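PDB 2RBK: haloacid dehalogenase-like hydrolase from Bacteroides thetaiotaomicron, which probably acts as a magnesium-dependent phosphatase of the haloacid dehalogenase superfamily. Local coordinates for residues C104-P117 and I134-I148. Numbering follows the deposited sequence.
Sequences CIFVEEHNISVCQP and IPTVSFEEASNKEVI
Cys-115 CB sits over the centre of the Phe-139 ring, 3.4 Å from its centroid, in a CH-pi contact. Its SG, anti to the carbonyl carbon (chi1 -59°), lies over the same face and reaches Ala-142 CB at 3.5 Å. Ala-142 CB in turn lies on one face of the Phe-106 ring, 3.6 Å from CD1 and offset toward the rim. Phe-139 CE2 and Val-147 CG2 meet that ring at its edge. An alanine in place of Phe-139 would probably leave a gap beneath Cys-115. In one of two modelled conformers, Lys-145 bends at its end (chi4 -83°), bringing NZ 2.7 Å from Glu-108 OE2, above the carboxylate plane, in a salt bridge. A water links Glu-108 OE1 to Glu-146 N. Val-114 N donates to Pro-135 O at 2.9 Å, and Val-137 N to Val-114 O at 3.0 Å, joining Val-114 and Thr-136 in a single beta bridge. Ser-138 OG caps helix 139-143 by accepting from Glu-141 N. Strands 104-107 and 112-115 form a hairpin, with strand 149-152 pairing on the other side of 104-107. The short helix packs on this three-stranded antiparallel sheet, consistent with a Cof-type cap domain, and Phe-139 also touches Cys-97 and Glu-98 of helix 87-100.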
ATOM      1  N   CYS A 104      -3.496  14.556  10.064  1.00 12.12           N
ATOM      2  CA  CYS A 104      -3.623  13.098  10.095  1.00 11.65           C
ATOM      3  C   CYS A 104      -4.908  12.706   9.371  1.00 11.13           C
ATOM      4  O   CYS A 104      -5.949  13.314   9.594  1.00 11.72           O
ATOM      5  CB  CYS A 104      -3.630  12.593  11.527  1.00 12.15           C
ATOM      6  SG  CYS A 104      -3.491  10.793  11.690  1.00 12.45           S
ATOM      7  N   ILE A 105      -4.790  11.715   8.500  1.00 11.02           N
ATOM      8  CA  ILE A 105      -5.915  11.083   7.805  1.00 10.63           C
ATOM      9  C   ILE A 105      -6.385   9.909   8.629  1.00 10.26           C
ATOM     10  O   ILE A 105      -5.594   9.125   9.202  1.00 11.10           O
ATOM     11  CB  ILE A 105      -5.513  10.656   6.392  1.00 10.91           C
ATOM     12  CG1 ILE A 105      -5.123  11.855   5.530  1.00 12.90           C
ATOM     13  CG2 ILE A 105      -6.520   9.779   5.726  1.00 12.60           C
ATOM     14  CD1 ILE A 105      -4.389  11.483   4.269  1.00 15.12           C
ATOM     15  N   PHE A 106      -7.716   9.775   8.737  1.00  9.99           N
ATOM     16  CA  PHE A 106      -8.366   8.669   9.450  1.00  9.81           C
ATOM     17  C   PHE A 106      -9.265   7.948   8.493  1.00 10.01           C
ATOM     18  O   PHE A 106     -10.192   8.575   7.936  1.00 10.62           O
ATOM     19  CB  PHE A 106      -9.143   9.169  10.677  1.00 10.49           C
ATOM     20  CG  PHE A 106      -8.274   9.781  11.749  1.00 10.72           C
ATOM     21  CD1 PHE A 106      -7.873  11.109  11.669  1.00 10.74           C
ATOM     22  CD2 PHE A 106      -7.834   9.036  12.828  1.00 12.04           C
ATOM     23  CE1 PHE A 106      -7.067  11.639  12.621  1.00 11.36           C
ATOM     24  CE2 PHE A 106      -7.060   9.596  13.800  1.00 12.84           C
ATOM     25  CZ  PHE A 106      -6.646  10.918  13.691  1.00 12.95           C
ATOM     26  N   VAL A 107      -9.045   6.670   8.271  1.00  9.44           N
ATOM     27  CA  VAL A 107      -9.766   5.905   7.291  1.00  9.51           C
ATOM     28  C   VAL A 107     -10.661   4.878   7.996  1.00  9.63           C
ATOM     29  O   VAL A 107     -10.162   4.056   8.777  1.00 10.12           O
ATOM     30  CB  VAL A 107      -8.827   5.159   6.298  1.00 10.63           C
ATOM     31  CG1 VAL A 107      -9.689   4.656   5.163  1.00 12.61           C
ATOM     32  CG2 VAL A 107      -7.693   6.013   5.838  1.00 12.43           C
ATOM     33  N   GLU A 108     -11.941   4.931   7.707  1.00 10.51           N
ATOM     34  CA  GLU A 108     -12.944   3.975   8.144  1.00 11.53           C
ATOM     35  C   GLU A 108     -13.251   3.065   6.965  1.00 12.34           C
ATOM     36  O   GLU A 108     -12.792   3.268   5.853  1.00 14.24           O
ATOM     37  CB  GLU A 108     -14.195   4.698   8.590  1.00 12.39           C
ATOM     38  CG  GLU A 108     -13.972   5.657   9.756  1.00 12.84           C
ATOM     39  CD  GLU A 108     -15.162   6.570   9.897  1.00 14.43           C
ATOM     40  OE1 GLU A 108     -16.185   6.261  10.499  1.00 18.53           O
ATOM     41  OE2 GLU A 108     -15.093   7.668   9.310  1.00 17.60           O
ATOM     42  N   GLU A 109     -14.070   2.022   7.203  1.00 12.69           N
ATOM     43  CA  GLU A 109     -14.388   1.110   6.116  1.00 12.71           C
ATOM     44  C   GLU A 109     -15.001   1.823   4.905  1.00 13.52           C
ATOM     45  O   GLU A 109     -14.638   1.502   3.784  1.00 15.73           O
ATOM     46  CB  GLU A 109     -15.340   0.035   6.649  1.00 14.43           C
ATOM     47  CG  GLU A 109     -15.585  -1.019   5.602  1.00 18.34           C
ATOM     48  CD  GLU A 109     -16.374  -2.243   5.957  1.00 21.42           C
ATOM     49  OE1 GLU A 109     -17.079  -2.224   6.978  1.00 26.19           O
ATOM     50  OE2 GLU A 109     -16.280  -3.272   5.202  1.00 22.29           O
ATOM     51  N   HIS A 110     -15.926   2.737   5.207  1.00 13.37           N
ATOM     52  CA  HIS A 110     -16.667   3.426   4.153  1.00 16.26           C
ATOM     53  C   HIS A 110     -16.646   4.935   4.263  1.00 16.13           C
ATOM     54  O   HIS A 110     -17.496   5.632   3.665  1.00 19.55           O
ATOM     55  CB  HIS A 110     -18.140   2.962   4.130  1.00 20.67           C
ATOM     56  CG  HIS A 110     -18.331   1.523   3.929  1.00 24.38           C
ATOM     57  ND1 HIS A 110     -17.901   0.868   2.782  1.00 29.00           N
ATOM     58  CD2 HIS A 110     -18.926   0.622   4.750  1.00 25.75           C
ATOM     59  CE1 HIS A 110     -18.234  -0.431   2.909  1.00 31.07           C
ATOM     60  NE2 HIS A 110     -18.843  -0.601   4.081  1.00 30.63           N
ATOM     61  N   ASN A 111     -15.631   5.509   4.899  1.00 13.85           N
ATOM     62  CA  ASN A 111     -15.415   6.968   4.916  0.73 13.66           C
ATOM     63  C   ASN A 111     -13.943   7.221   5.085  1.00 12.67           C
ATOM     64  O   ASN A 111     -13.210   6.370   5.604  1.00 13.59           O
ATOM     65  CB  ASN A 111     -16.175   7.711   5.995  0.73 15.93           C
ATOM     66  CG  ASN A 111     -17.657   7.722   5.764  0.73 20.35           C
ATOM     67  OD1 ASN A 111     -18.128   8.525   4.959  0.73 25.72           O
ATOM     68  ND2 ASN A 111     -18.349   6.899   6.491  0.73 30.10           N
ATOM     69  N   ILE A 112     -13.524   8.385   4.661  1.00 13.31           N
ATOM     70  CA  ILE A 112     -12.152   8.844   4.802  1.00 12.15           C
ATOM     71  C   ILE A 112     -12.207  10.335   5.192  1.00 12.04           C
ATOM     72  O   ILE A 112     -13.005  11.070   4.627  1.00 13.88           O
ATOM     73  CB  ILE A 112     -11.270   8.575   3.573  1.00 12.57           C
ATOM     74  CG1 ILE A 112      -9.806   8.897   3.835  1.00 12.61           C
ATOM     75  CG2 ILE A 112     -11.784   9.267   2.329  1.00 14.70           C
ATOM     76  CD1 ILE A 112      -8.827   8.468   2.697  1.00 16.47           C
ATOM     77  N   SER A 113     -11.371  10.712   6.130  1.00 11.34           N
ATOM     78  CA  SER A 113     -11.338  12.089   6.635  1.00 11.72           C
ATOM     79  C   SER A 113      -9.935  12.538   6.892  1.00 11.35           C
ATOM     80  O   SER A 113      -9.039  11.734   7.136  1.00 12.24           O
ATOM     81  CB  SER A 113     -12.108  12.136   7.965  1.00 13.05           C
ATOM     82  OG  SER A 113     -13.360  11.566   7.931  1.00 14.44           O
ATOM     83  N   VAL A 114      -9.749  13.853   6.938  1.00 11.94           N
ATOM     84  CA  VAL A 114      -8.460  14.449   7.334  1.00 11.47           C
ATOM     85  C   VAL A 114      -8.714  15.490   8.378  1.00 12.19           C
ATOM     86  O   VAL A 114      -9.715  16.216   8.332  1.00 12.41           O
ATOM     87  CB  VAL A 114      -7.703  14.966   6.106  1.00 12.40           C
ATOM     88  CG1 VAL A 114      -8.460  16.094   5.389  1.00 14.78           C
ATOM     89  CG2 VAL A 114      -6.308  15.392   6.489  1.00 13.46           C
ATOM     90  N   CYS A 115      -7.778  15.544   9.342  1.00 11.82           N
ATOM     91  CA  CYS A 115      -7.849  16.497  10.434  1.00 12.39           C
ATOM     92  C   CYS A 115      -6.741  17.542  10.220  1.00 12.79           C
ATOM     93  O   CYS A 115      -5.587  17.202  10.015  1.00 13.49           O
ATOM     94  CB  CYS A 115      -7.699  15.824  11.751  1.00 12.35           C
ATOM     95  SG  CYS A 115      -8.935  14.556  12.080  1.00 12.70           S
ATOM     96  N   GLN A 116      -7.129  18.835  10.275  1.00 13.83           N
ATOM     97  CA  GLN A 116      -6.227  19.965  10.158  1.00 14.10           C
ATOM     98  C   GLN A 116      -5.257  19.875   8.982  1.00 14.75           C
ATOM     99  O   GLN A 116      -4.018  20.039   9.100  1.00 15.87           O
ATOM    100  CB  GLN A 116      -5.489  20.207  11.482  1.00 14.77           C
ATOM    101  CG  GLN A 116      -6.358  20.401  12.702  1.00 13.96           C
ATOM    102  CD  GLN A 116      -7.150  21.662  12.689  1.00 17.03           C
ATOM    103  OE1 GLN A 116      -6.674  22.706  12.174  1.00 25.17           O
ATOM    104  NE2 GLN A 116      -8.300  21.678  13.363  1.00 19.50           N
ATOM    105  N   PRO A 117      -5.801  19.651   7.795  1.00 15.32           N
ATOM    106  CA  PRO A 117      -4.910  19.530   6.654  1.00 16.41           C
ATOM    107  C   PRO A 117      -4.052  20.790   6.423  1.00 19.43           C
ATOM    108  O   PRO A 117      -4.589  21.886   6.614  1.00 21.07           O
ATOM    109  CB  PRO A 117      -5.869  19.284   5.500  1.00 17.28           C
ATOM    110  CG  PRO A 117      -7.211  19.837   5.911  1.00 17.57           C
ATOM    111  CD  PRO A 117      -7.211  19.589   7.394  1.00 16.91           C
ATOM    112  N   ILE A 134      -9.871  15.185   0.420  1.00 14.78           N
ATOM    113  CA  ILE A 134     -10.447  14.359   1.474  1.00 13.53           C
ATOM    114  C   ILE A 134     -11.240  15.283   2.396  1.00 13.46           C
ATOM    115  O   ILE A 134     -10.746  16.344   2.755  1.00 14.20           O
ATOM    116  CB  ILE A 134      -9.345  13.636   2.253  1.00 14.07           C
ATOM    117  CG1 ILE A 134      -8.602  12.635   1.337  1.00 15.95           C
ATOM    118  CG2 ILE A 134      -9.867  12.963   3.467  1.00 13.21           C
ATOM    119  CD1 ILE A 134      -7.297  12.139   1.896  1.00 16.81           C
ATOM    120  N   PRO A 135     -12.441  14.948   2.815  1.00 14.03           N
ATOM    121  CA  PRO A 135     -13.206  15.855   3.674  1.00 14.13           C
ATOM    122  C   PRO A 135     -12.553  16.044   5.023  1.00 13.10           C
ATOM    123  O   PRO A 135     -11.952  15.131   5.592  1.00 12.99           O
ATOM    124  CB  PRO A 135     -14.526  15.116   3.888  1.00 18.13           C
ATOM    125  CG  PRO A 135     -14.599  14.106   2.830  1.00 21.45           C
ATOM    126  CD  PRO A 135     -13.212  13.725   2.458  1.00 17.24           C
ATOM    127  N   THR A 136     -12.655  17.260   5.540  1.00 13.82           N
ATOM    128  CA  THR A 136     -12.128  17.603   6.826  1.00 12.93           C
ATOM    129  C   THR A 136     -13.084  17.322   7.960  1.00 12.87           C
ATOM    130  O   THR A 136     -14.257  17.622   7.860  1.00 14.19           O
ATOM    131  CB  THR A 136     -11.751  19.114   6.828  1.00 14.34           C
ATOM    132  OG1 THR A 136     -10.701  19.369   5.942  1.00 15.58           O
ATOM    133  CG2 THR A 136     -11.315  19.603   8.219  1.00 14.64           C
ATOM    134  N   VAL A 137     -12.575  16.765   9.046  1.00 13.07           N
ATOM    135  CA  VAL A 137     -13.318  16.583  10.283  1.00 12.54           C
ATOM    136  C   VAL A 137     -12.389  16.995  11.427  1.00 12.12           C
ATOM    137  O   VAL A 137     -11.144  16.998  11.271  1.00 13.14           O
ATOM    138  CB  VAL A 137     -13.837  15.157  10.483  1.00 13.88           C
ATOM    139  CG1 VAL A 137     -14.665  14.756   9.259  1.00 15.54           C
ATOM    140  CG2 VAL A 137     -12.802  14.153  10.826  1.00 15.91           C
ATOM    141  N   SER A 138     -12.989  17.274  12.590  1.00 12.59           N
ATOM    142  CA  SER A 138     -12.188  17.587  13.754  1.00 12.36           C
ATOM    143  C   SER A 138     -11.453  16.378  14.264  1.00 11.66           C
ATOM    144  O   SER A 138     -11.890  15.233  14.136  1.00 11.66           O
ATOM    145  CB  SER A 138     -13.031  18.198  14.865  1.00 12.55           C
ATOM    146  OG  SER A 138     -13.873  17.165  15.407  1.00 13.01           O
ATOM    147  N   PHE A 139     -10.335  16.626  14.974  1.00 11.66           N
ATOM    148  CA  PHE A 139      -9.640  15.563  15.672  1.00 11.89           C
ATOM    149  C   PHE A 139     -10.550  14.890  16.684  1.00 12.20           C
ATOM    150  O   PHE A 139     -10.455  13.682  16.887  1.00 15.03           O
ATOM    151  CB  PHE A 139      -8.382  16.058  16.361  1.00 12.75           C
ATOM    152  CG  PHE A 139      -7.152  16.144  15.487  1.00 12.34           C
ATOM    153  CD1 PHE A 139      -6.590  17.344  15.118  1.00 13.88           C
ATOM    154  CD2 PHE A 139      -6.548  14.966  15.038  1.00 13.28           C
ATOM    155  CE1 PHE A 139      -5.451  17.353  14.366  1.00 14.81           C
ATOM    156  CE2 PHE A 139      -5.403  15.002  14.309  1.00 14.13           C
ATOM    157  CZ  PHE A 139      -4.854  16.230  13.946  1.00 14.20           C
ATOM    158  N   GLU A 140     -11.408  15.666  17.353  1.00 13.36           N
ATOM    159  CA  GLU A 140     -12.324  15.098  18.310  1.00 14.24           C
ATOM    160  C   GLU A 140     -13.220  14.059  17.661  1.00 13.11           C
ATOM    161  O   GLU A 140     -13.386  12.923  18.150  1.00 14.80           O
ATOM    162  CB  GLU A 140     -13.131  16.187  19.041  1.00 18.67           C
ATOM    163  CG  GLU A 140     -13.983  15.610  20.142  1.00 27.17           C
ATOM    164  CD  GLU A 140     -13.209  15.205  21.369  1.00 38.03           C
ATOM    165  OE1 GLU A 140     -12.821  14.022  21.501  1.00 52.77           O
ATOM    166  OE2 GLU A 140     -13.009  16.136  22.210  1.00 58.76           O
ATOM    167  N   GLU A 141     -13.808  14.447  16.550  1.00 12.93           N
ATOM    168  CA  GLU A 141     -14.688  13.484  15.889  1.00 13.62           C
ATOM    169  C   GLU A 141     -13.902  12.278  15.404  1.00 14.57           C
ATOM    170  O   GLU A 141     -14.342  11.127  15.530  1.00 15.51           O
ATOM    171  CB  GLU A 141     -15.348  14.121  14.677  1.00 15.60           C
ATOM    172  CG  GLU A 141     -16.505  14.951  14.958  1.00 18.86           C
ATOM    173  CD  GLU A 141     -17.365  15.380  13.778  1.00 20.50           C
ATOM    174  OE1 GLU A 141     -17.244  14.830  12.645  1.00 30.30           O
ATOM    175  OE2 GLU A 141     -18.139  16.282  13.980  1.00 20.70           O
ATOM    176  N   ALA A 142     -12.756  12.496  14.790  1.00 15.18           N
ATOM    177  CA  ALA A 142     -11.903  11.371  14.349  1.00 17.45           C
ATOM    178  C   ALA A 142     -11.525  10.437  15.450  1.00 15.75           C
ATOM    179  O   ALA A 142     -11.445   9.170  15.302  1.00 17.18           O
ATOM    180  CB  ALA A 142     -10.653  11.955  13.714  1.00 18.74           C
ATOM    181  N   SER A 143     -11.258  10.975  16.627  1.00 16.98           N
ATOM    182  CA  SER A 143     -10.745  10.144  17.706  1.00 19.44           C
ATOM    183  C   SER A 143     -11.793   9.136  18.167  1.00 16.73           C
ATOM    184  O   SER A 143     -11.395   8.195  18.874  1.00 20.07           O
ATOM    185  CB  SER A 143     -10.314  11.180  18.760  1.00 20.98           C
ATOM    186  OG  SER A 143     -11.407  11.503  19.605  1.00 23.46           O
ATOM    187  N   ASN A 144     -13.033   9.305  17.777  1.00 16.02           N
ATOM    188  CA  ASN A 144     -14.106   8.421  18.186  1.00 15.81           C
ATOM    189  C   ASN A 144     -14.558   7.425  17.133  1.00 15.19           C
ATOM    190  O   ASN A 144     -15.491   6.637  17.409  1.00 19.84           O
ATOM    191  CB  ASN A 144     -15.345   9.248  18.649  1.00 21.26           C
ATOM    192  CG  ASN A 144     -14.936  10.002  19.927  1.00 23.82           C
ATOM    193  OD1 ASN A 144     -14.292   9.355  20.792  1.00 34.06           O
ATOM    194  ND2 ASN A 144     -15.350  11.251  19.993  1.00 28.90           N
ATOM    195  N   LYS A 145     -14.004   7.417  15.963  1.00 14.74           N
ATOM    196  CA  LYS A 145     -14.343   6.575  14.834  0.72 15.42           C
ATOM    197  C   LYS A 145     -13.730   5.189  14.994  1.00 13.50           C
ATOM    198  O   LYS A 145     -12.712   5.023  15.620  1.00 14.73           O
ATOM    199  CB  LYS A 145     -13.784   7.203  13.536  0.72 14.69           C
ATOM    200  CG  LYS A 145     -14.467   8.571  13.169  0.72 19.81           C
ATOM    201  CD  LYS A 145     -13.849   9.133  11.899  0.72 21.38           C
ATOM    202  CE  LYS A 145     -14.582  10.376  11.406  0.72 23.30           C
ATOM    203  NZ  LYS A 145     -15.774   9.974  10.610  0.72 27.05           N
ATOM    204  N   GLU A 146     -14.342   4.239  14.332  1.00 13.67           N
ATOM    205  CA  GLU A 146     -13.755   2.925  14.160  0.61 13.30           C
ATOM    206  C   GLU A 146     -12.768   3.014  12.966  1.00 12.10           C
ATOM    207  O   GLU A 146     -13.200   3.046  11.806  1.00 13.81           O
ATOM    208  CB  GLU A 146     -14.895   1.936  14.025  0.61 15.90           C
ATOM    209  CG  GLU A 146     -15.908   2.013  15.160  0.61 19.27           C
ATOM    210  CD  GLU A 146     -15.498   1.872  16.610  0.61 20.85           C
ATOM    211  OE1 GLU A 146     -14.695   0.936  16.863  0.61 25.05           O
ATOM    212  OE2 GLU A 146     -15.940   2.598  17.564  0.61 21.47           O
ATOM    213  N   VAL A 147     -11.515   3.075  13.266  1.00 10.56           N
ATOM    214  CA  VAL A 147     -10.506   3.419  12.295  1.00 10.18           C
ATOM    215  C   VAL A 147      -9.720   2.168  11.877  1.00  9.37           C
ATOM    216  O   VAL A 147      -9.190   1.447  12.738  1.00 11.69           O
ATOM    217  CB  VAL A 147      -9.594   4.511  12.849  1.00 10.72           C
ATOM    218  CG1 VAL A 147      -8.478   4.856  11.886  1.00 11.55           C
ATOM    219  CG2 VAL A 147     -10.402   5.759  13.181  1.00 12.72           C
ATOM    220  N   ILE A 148      -9.620   1.958  10.587  1.00  9.16           N
ATOM    221  CA  ILE A 148      -8.842   0.867   9.999  1.00  9.23           C
ATOM    222  C   ILE A 148      -7.418   1.271   9.744  1.00  8.86           C
ATOM    223  O   ILE A 148      -6.459   0.482   9.969  1.00 10.14           O
ATOM    224  CB  ILE A 148      -9.494   0.373   8.710  1.00  9.85           C
ATOM    225  CG1 ILE A 148     -10.960  -0.019   8.987  1.00 11.26           C
ATOM    226  CG2 ILE A 148      -8.698  -0.750   8.101  1.00 11.17           C
ATOM    227  CD1 ILE A 148     -11.678  -0.647   7.848  1.00 14.11           C
TER
HETATM  228  O   HOH W   1     -16.627   4.770  12.673  1.00 21.28           O
HETATM  229  O   HOH W   2     -14.567   1.399   9.999  1.00 15.66           O
HETATM  230  O   HOH W   3      -9.487  19.637  15.467  1.00 13.15           O
HETATM  231  O   HOH W   4      -9.724  19.406  11.407  1.00 15.13           O